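Side-chain contacts in SusD-like carbohydrate binding protein BF1063 (Bacteroides fragilis NCTC 9343, PDB 3I4G), which belongs to the SusD family of outer-membrane proteins and probably binds carbohydrate at the cell surface: residues A234-Q237 / E238-P242; K348-Y351 / T352-A355; Y365-E368 / S369-I372. One frame throughout, in Å; residues are numbered along the deposited sequence. Where two conformers were deposited one is given.

Interaction 1 of 3, residues A234-Q237 / E238-P242; sequences ANYQ and ELFYP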
loop_
_atom_site.group_PDB
_atom_site.type_symbol
_atom_site.label_atom_id
_atom_site.label_comp_id
_atom_site.label_asym_id
_atom_site.label_seq_id
_atom_site.Cartn_x
_atom_site.Cartn_y
_atom_site.Cartn_z
ATOM N N ALA A 234 -19.080 -8.094 -1.602
ATOM C CA ALA A 234 -19.636 -8.037 -2.963
ATOM C C ALA A 234 -19.155 -6.821 -3.744
ATOM O O ALA A 234 -18.870 -6.912 -4.935
ATOM C CB ALA A 234 -21.161 -8.054 -2.915
ATOM N N ASN A 235 -19.055 -5.689 -3.049
ATOM C CA ASN A 235 -18.689 -4.432 -3.673
ATOM C C ASN A 235 -17.222 -4.040 -3.462
ATOM O O ASN A 235 -16.788 -3.858 -2.329
ATOM C CB ASN A 235 -19.625 -3.312 -3.195
ATOM C CG ASN A 235 -19.515 -2.089 -4.078
ATOM O OD1 ASN A 235 -18.574 -1.320 -4.016
ATOM N ND2 ASN A 235 -20.481 -1.941 -4.982
ATOM N N TYR A 236 -16.486 -3.905 -4.555
ATOM C CA TYR A 236 -15.063 -3.568 -4.517
ATOM C C TYR A 236 -14.846 -2.125 -4.088
ATOM O O TYR A 236 -14.051 -1.868 -3.196
ATOM C CB TYR A 236 -14.453 -3.779 -5.900
ATOM C CG TYR A 236 -12.957 -3.582 -6.058
ATOM C CD1 TYR A 236 -12.089 -4.606 -5.830
ATOM C CD2 TYR A 236 -12.451 -2.387 -6.556
ATOM C CE1 TYR A 236 -10.739 -4.465 -6.045
ATOM C CE2 TYR A 236 -11.106 -2.209 -6.789
ATOM C CZ TYR A 236 -10.247 -3.259 -6.523
ATOM O OH TYR A 236 -8.891 -3.095 -6.756
ATOM N N GLN A 237 -15.537 -1.189 -4.728
ATOM C CA GLN A 237 -15.340 0.245 -4.429
ATOM C C GLN A 237 -15.554 0.588 -2.966
ATOM O O GLN A 237 -14.819 1.400 -2.384
ATOM C CB GLN A 237 -16.256 1.120 -5.284
ATOM C CG GLN A 237 -15.952 1.087 -6.761
ATOM C CD GLN A 237 -16.827 2.031 -7.513
ATOM O OE1 GLN A 237 -17.989 1.700 -7.815
ATOM N NE2 GLN A 237 -16.284 3.180 -7.895
ATOM N N GLU A 238 -16.556 -0.046 -2.370
ATOM C CA GLU A 238 -16.962 0.245 -1.002
ATOM C C GLU A 238 -15.985 -0.221 0.040
ATOM O O GLU A 238 -16.071 0.218 1.182
ATOM C CB GLU A 238 -18.390 -0.328 -0.732
ATOM C CG GLU A 238 -19.446 0.564 -1.401
ATOM C CD GLU A 238 -20.858 0.032 -1.313
ATOM O OE1 GLU A 238 -21.078 -1.033 -0.743
ATOM O OE2 GLU A 238 -21.772 0.732 -1.834
ATOM N N LEU A 239 -15.025 -1.049 -0.334
ATOM C CA LEU A 239 -13.923 -1.391 0.567
ATOM C C LEU A 239 -13.099 -0.189 0.963
ATOM O O LEU A 239 -12.456 -0.230 2.007
ATOM C CB LEU A 239 -12.982 -2.385 -0.108
ATOM C CG LEU A 239 -13.547 -3.763 -0.416
ATOM C CD1 LEU A 239 -12.570 -4.515 -1.322
ATOM C CD2 LEU A 239 -13.862 -4.527 0.878
ATOM N N PHE A 240 -13.141 0.866 0.155
ATOM C CA PHE A 240 -12.223 1.991 0.299
ATOM C C PHE A 240 -12.909 3.262 0.654
ATOM O O PHE A 240 -12.305 4.340 0.541
ATOM C CB PHE A 240 -11.416 2.134 -1.004
ATOM C CG PHE A 240 -10.862 0.808 -1.491
ATOM C CD1 PHE A 240 -9.743 0.261 -0.918
ATOM C CD2 PHE A 240 -11.458 0.129 -2.524
ATOM C CE1 PHE A 240 -9.253 -0.937 -1.321
ATOM C CE2 PHE A 240 -10.947 -1.093 -2.971
ATOM C CZ PHE A 240 -9.841 -1.631 -2.355
ATOM N N TYR A 241 -14.156 3.178 1.122
ATOM C CA TYR A 241 -14.969 4.354 1.438
ATOM C C TYR A 241 -15.229 4.450 2.936
ATOM O O TYR A 241 -15.395 3.418 3.586
ATOM C CB TYR A 241 -16.317 4.305 0.736
ATOM C CG TYR A 241 -16.356 4.335 -0.756
ATOM C CD1 TYR A 241 -15.301 4.778 -1.547
ATOM C CD2 TYR A 241 -17.532 3.980 -1.383
ATOM C CE1 TYR A 241 -15.417 4.823 -2.944
ATOM C CE2 TYR A 241 -17.670 4.039 -2.730
ATOM C CZ TYR A 241 -16.610 4.475 -3.504
ATOM O OH TYR A 241 -16.785 4.537 -4.882
ATOM N N PRO A 242 -15.280 5.656 3.487
ATOM C CA PRO A 242 -15.539 5.766 4.914
ATOM C C PRO A 242 -16.909 5.220 5.372
ATOM O O PRO A 242 -16.993 4.642 6.468
ATOM C CB PRO A 242 -15.416 7.282 5.181
ATOM C CG PRO A 242 -15.371 7.954 3.929
ATOM C CD PRO A 242 -14.957 6.954 2.887
#

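Interaction 2 of 3, residues K348-Y351 / T352-A355; sequences KLDY and TSEA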
loop_
_atom_site.group_PDB
_atom_site.type_symbol
_atom_site.label_atom_id
_atom_site.label_comp_id
_atom_site.label_asym_id
_atom_site.label_seq_id
_atom_site.Cartn_x
_atom_site.Cartn_y
_atom_site.Cartn_z
ATOM N N LYS A 348 -5.012 20.968 -18.945
ATOM C CA LYS A 348 -3.962 20.567 -19.875
ATOM C C LYS A 348 -2.990 19.564 -19.251
ATOM O O LYS A 348 -2.608 19.684 -18.081
ATOM C CB LYS A 348 -3.217 21.819 -20.334
ATOM C CG LYS A 348 -2.186 21.565 -21.391
ATOM C CD LYS A 348 -1.503 22.893 -21.771
ATOM C CE LYS A 348 -0.386 22.696 -22.768
ATOM N NZ LYS A 348 0.416 23.956 -22.984
ATOM N N LEU A 349 -2.611 18.584 -20.070
ATOM C CA LEU A 349 -1.599 17.613 -19.762
ATOM C C LEU A 349 -0.273 18.171 -20.210
ATOM O O LEU A 349 -0.076 18.355 -21.408
ATOM C CB LEU A 349 -1.905 16.294 -20.459
ATOM C CG LEU A 349 -0.907 15.158 -20.212
ATOM C CD1 LEU A 349 -0.675 14.905 -18.729
ATOM C CD2 LEU A 349 -1.384 13.879 -20.872
ATOM N N ASP A 350 0.596 18.487 -19.237
ATOM C CA ASP A 350 1.876 19.136 -19.543
ATOM C C ASP A 350 2.882 18.734 -18.446
ATOM O O ASP A 350 2.644 17.782 -17.693
ATOM C CB ASP A 350 1.682 20.642 -19.706
ATOM C CG ASP A 350 1.204 21.337 -18.432
ATOM O OD1 ASP A 350 1.520 20.879 -17.330
ATOM O OD2 ASP A 350 0.498 22.378 -18.564
ATOM N N TYR A 351 4.023 19.437 -18.404
ATOM C CA TYR A 351 5.092 19.143 -17.459
ATOM C C TYR A 351 5.208 20.164 -16.330
ATOM O O TYR A 351 6.177 20.111 -15.580
ATOM C CB TYR A 351 6.409 19.006 -18.267
ATOM C CG TYR A 351 6.350 17.871 -19.298
ATOM C CD1 TYR A 351 6.482 16.548 -18.895
ATOM C CD2 TYR A 351 6.158 18.125 -20.640
ATOM C CE1 TYR A 351 6.401 15.499 -19.800
ATOM C CE2 TYR A 351 6.088 17.102 -21.537
ATOM C CZ TYR A 351 6.200 15.778 -21.106
ATOM O OH TYR A 351 6.147 14.743 -22.017
ATOM N N THR A 352 4.211 21.062 -16.201
ATOM C CA THR A 352 4.274 22.151 -15.233
ATOM C C THR A 352 3.006 22.473 -14.429
ATOM O O THR A 352 3.110 22.986 -13.326
ATOM C CB THR A 352 4.670 23.451 -15.932
ATOM O OG1 THR A 352 3.707 23.778 -16.938
ATOM C CG2 THR A 352 6.058 23.308 -16.559
ATOM N N SER A 353 1.810 22.189 -14.934
ATOM C CA SER A 353 0.603 22.572 -14.240
ATOM C C SER A 353 0.285 21.743 -13.026
ATOM O O SER A 353 0.747 20.634 -12.879
ATOM C CB SER A 353 -0.578 22.401 -15.211
ATOM O OG SER A 353 -0.552 23.252 -16.357
ATOM N N GLU A 354 -0.555 22.292 -12.163
ATOM C CA GLU A 354 -1.062 21.608 -10.986
ATOM C C GLU A 354 -2.198 20.719 -11.449
ATOM O O GLU A 354 -3.390 21.000 -11.287
ATOM C CB GLU A 354 -1.537 22.626 -9.976
ATOM C CG GLU A 354 -1.880 22.018 -8.621
ATOM C CD GLU A 354 -2.286 23.081 -7.605
ATOM O OE1 GLU A 354 -3.423 23.564 -7.653
ATOM O OE2 GLU A 354 -1.448 23.387 -6.763
ATOM N N ALA A 355 -1.797 19.612 -12.069
ATOM C CA ALA A 355 -2.677 18.697 -12.739
ATOM C C ALA A 355 -1.899 17.398 -12.981
ATOM O O ALA A 355 -0.682 17.344 -12.828
ATOM C CB ALA A 355 -3.149 19.324 -14.075
#

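Interaction 3 of 3, residues Y365-E368 / S369-I372; sequences YFEE and STPI. With EDO (1,2-ethanediol), chain C.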
loop_
_atom_site.group_PDB
_atom_site.type_symbol
_atom_site.label_atom_id
_atom_site.label_comp_id
_atom_site.label_asym_id
_atom_site.label_seq_id
_atom_site.Cartn_x
_atom_site.Cartn_y
_atom_site.Cartn_z
ATOM N N TYR A 365 -10.623 5.124 -3.137
ATOM C CA TYR A 365 -10.650 5.821 -1.839
ATOM C C TYR A 365 -11.565 7.044 -1.782
ATOM O O TYR A 365 -11.715 7.631 -0.718
ATOM C CB TYR A 365 -9.236 6.219 -1.387
ATOM C CG TYR A 365 -8.258 5.100 -1.210
ATOM C CD1 TYR A 365 -8.362 4.191 -0.158
ATOM C CD2 TYR A 365 -7.191 4.947 -2.091
ATOM C CE1 TYR A 365 -7.460 3.154 -0.008
ATOM C CE2 TYR A 365 -6.303 3.898 -1.955
ATOM C CZ TYR A 365 -6.419 3.018 -0.908
ATOM O OH TYR A 365 -5.503 2.031 -0.759
ATOM N N PHE A 366 -12.200 7.390 -2.899
ATOM C CA PHE A 366 -13.075 8.583 -2.961
ATOM C C PHE A 366 -14.530 8.209 -3.119
ATOM O O PHE A 366 -14.943 7.728 -4.159
ATOM C CB PHE A 366 -12.598 9.537 -4.074
ATOM C CG PHE A 366 -11.158 9.975 -3.896
ATOM C CD1 PHE A 366 -10.745 10.630 -2.736
ATOM C CD2 PHE A 366 -10.214 9.711 -4.830
ATOM C CE1 PHE A 366 -9.427 10.978 -2.545
ATOM C CE2 PHE A 366 -8.891 10.070 -4.630
ATOM C CZ PHE A 366 -8.497 10.708 -3.503
ATOM N N GLU A 367 -15.288 8.404 -2.034
ATOM C CA GLU A 367 -16.724 8.110 -1.985
ATOM C C GLU A 367 -17.439 9.243 -2.682
ATOM O O GLU A 367 -17.893 10.191 -2.026
ATOM C CB GLU A 367 -17.123 7.925 -0.515
ATOM C CG GLU A 367 -18.577 7.532 -0.289
ATOM C CD GLU A 367 -18.906 7.318 1.190
ATOM O OE1 GLU A 367 -18.085 6.837 1.984
ATOM O OE2 GLU A 367 -20.045 7.632 1.578
ATOM N N GLU A 368 -17.655 9.096 -3.988
ATOM C CA GLU A 368 -18.059 10.193 -4.864
ATOM C C GLU A 368 -19.433 10.764 -4.625
ATOM O O GLU A 368 -19.637 11.924 -4.910
ATOM C CB GLU A 368 -17.995 9.739 -6.333
ATOM C CG GLU A 368 -16.594 9.344 -6.771
ATOM C CD GLU A 368 -16.625 8.723 -8.150
ATOM O OE1 GLU A 368 -17.123 9.367 -9.077
ATOM O OE2 GLU A 368 -16.113 7.569 -8.314
ATOM N N SER A 369 -20.376 10.001 -4.117
ATOM C CA SER A 369 -21.717 10.554 -3.931
ATOM C C SER A 369 -21.878 11.314 -2.620
ATOM O O SER A 369 -22.858 12.043 -2.459
ATOM C CB SER A 369 -22.751 9.445 -4.010
ATOM O OG SER A 369 -22.536 8.487 -2.994
ATOM N N THR A 370 -20.899 11.207 -1.723
ATOM C CA THR A 370 -21.013 11.839 -0.406
ATOM C C THR A 370 -20.172 13.116 -0.349
ATOM O O THR A 370 -18.973 13.076 -0.633
ATOM C CB THR A 370 -20.565 10.852 0.663
ATOM O OG1 THR A 370 -21.322 9.647 0.545
ATOM C CG2 THR A 370 -20.789 11.416 2.041
ATOM N N PRO A 371 -20.760 14.257 -0.013
ATOM C CA PRO A 371 -19.958 15.473 0.065
ATOM C C PRO A 371 -18.810 15.372 1.054
ATOM O O PRO A 371 -18.875 14.591 2.021
ATOM C CB PRO A 371 -20.959 16.535 0.561
ATOM C CG PRO A 371 -22.290 15.973 0.125
ATOM C CD PRO A 371 -22.191 14.525 0.244
ATOM N N ILE A 372 -17.772 16.148 0.790
ATOM C CA ILE A 372 -16.621 16.260 1.680
ATOM C C ILE A 372 -16.636 17.677 2.188
ATOM O O ILE A 372 -16.499 18.617 1.410
ATOM C CB ILE A 372 -15.306 15.995 0.935
ATOM C CG1 ILE A 372 -15.254 14.560 0.393
ATOM C CG2 ILE A 372 -14.119 16.227 1.878
ATOM C CD1 ILE A 372 -14.062 14.239 -0.597
HETATM C C1 EDO C . -12.670 11.149 1.302
HETATM O O1 EDO C . -11.540 10.638 2.045
HETATM C C2 EDO C . -13.579 9.946 1.089
HETATM O O2 EDO C . -14.378 10.189 -0.051
HETATM O O HOH W 1 -17.889 13.605 -2.986
#

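Interaction 1 of 3, residues A234-Q237 / E238-P242
Tyr236 and Phe240 meet edge to face on the inner side of a short 3-10 turn, part of the loop that joins helix 214-227 to strand 251-252. Phe240 brings its edge atom CE2 over one face of Tyr236, toward the rim of that ring, 4.0 Å from Tyr236 CE2; the ring planes are 67° apart. This buried side is the tight one. With CG anti to the backbone N (chi1 -176°), Tyr236 sends its ring inward, where its OH is hydrogen-bonded to Glu447 O and Lys364 NZ. Leu239 lays CB over the centre of the Phe240 ring, and Leu239 N donates to Tyr236 O (3.1 Å).

The other side is looser and partly exposed to solvent. Asn235 OD1 accepts Glu238 N at 2.9 Å, the donor tilted 17° from the amide's carbonyl plane, which adds a side-chain bond at the start of the turn. The Glu238 chain runs on extended, stacking its carboxylate over the Asn235 amide, Glu238 CD to Asn235 CG 3.7 Å, in contact without a hydrogen bond. Gln237 runs alongside Tyr241, its NE2 3.3 Å from Tyr241 OH but badly angled for a bond. Gln237 O accepts the Phe240 N-H (N to O 3.1 Å) and also sits over the centre of the Tyr241 ring, 3.5 Å from its CD1.

Interaction 2 of 3, residues K348-Y351 / T352-A355
Asp350 and Ser353 face each other across a tight bend, the carboxylate of one turned to meet the hydroxyl and the backbone N-H of the other. The Asp350 CG lies between its own backbone N and carbonyl carbon (chi1 63°), which swings the carboxylate across the mouth of the bend. Ser353 holds OG beside its backbone N, and both donors face the carboxylate: Ser353 N reaches Asp350 OD1 at 2.7 Å, almost straight and on the syn side, while Ser353 OG gives a 2.6 Å bond to the syn lone pair of Asp350 OD2. Thr352 N also donates to Asp350 OD1, at 2.9 Å, but comes from above the carboxylate plane. This bond to the N-H two residues on makes an Asx turn, which the Ser353 N bond to the same oxygen extends.

Beyond it, Glu354 centres an inverse gamma turn and Ala355 CB lies 4.1 Å from Lys348 O. The ring of Tyr351 points away from the bend, and its OH is bonded to Tyr499 O and Lys488 N. Three donors hold both carboxylate oxygens and fix the group's rotation; with a long, weak ion pair to Arg357, they would be expected to favour ionised Asp350.

Interaction 3 of 3, residues Y365-E368 / S369-I372
Glu367 OE2 is gripped by two hydroxyls, Thr370 OG1 within the turn and Ser243 OG from the loop ahead of strand 251-252. The Thr370 OG1 bond to Glu367 OE2 is short, 2.6 Å, and arrives on the anti side of the carboxylate, 28° out of its plane. Two torsions bring the groups together: Glu367 has CG anti to the backbone N (chi1 -177°) and stays extended, while Thr370 holds OG1 beside its backbone N (chi1 -55°).

Beside this bond is the backbone bond of a type I beta turn from Glu367 to Thr370, with Thr370 N donating to Glu367 O at 3.2 Å. A water bridges Glu368 O and Thr370 O, donating to both, at 2.6 Å to Thr370 O. The Glu368 side chain points away from the turn, OE1 bonded to Met331 N and OE2 in a salt bridge with Arg363. Glu367 N donates to O2 of a 1,2-ethanediol, probably from the crystallisation liquor, at 2.8 Å; the diol also bonds to Asn379 O and rests near Ile372 CD1.

The turn is pinned twice between the same residues, once through backbone and once through side chains, and the two hydroxyl donors would probably stabilise negative charge on Glu367.

How the interactions relate
Interactions 1 and 3 are neighbours, with centres about 12 Å apart, and they touch: Tyr241 CE1 packs 3.2 Å from Phe366 O, and Glu367 OE1 lies against Tyr241 and Pro242. Together they join the loop before strand 251-252 to the loop before strand 380-386, where Phe240 also meets Tyr365 edge to face. Interaction 2 stands apart in the loop before strand 360-362, its nearest atoms about 13 Å from interaction 3 and about 21 Å from interaction 1. Interactions 1 and 2 are partly buried, and 3 lies at the surface; yet 1 relies on aromatic packing around a 3-10 turn, whereas 2 and 3 each close a bend with a carboxylate.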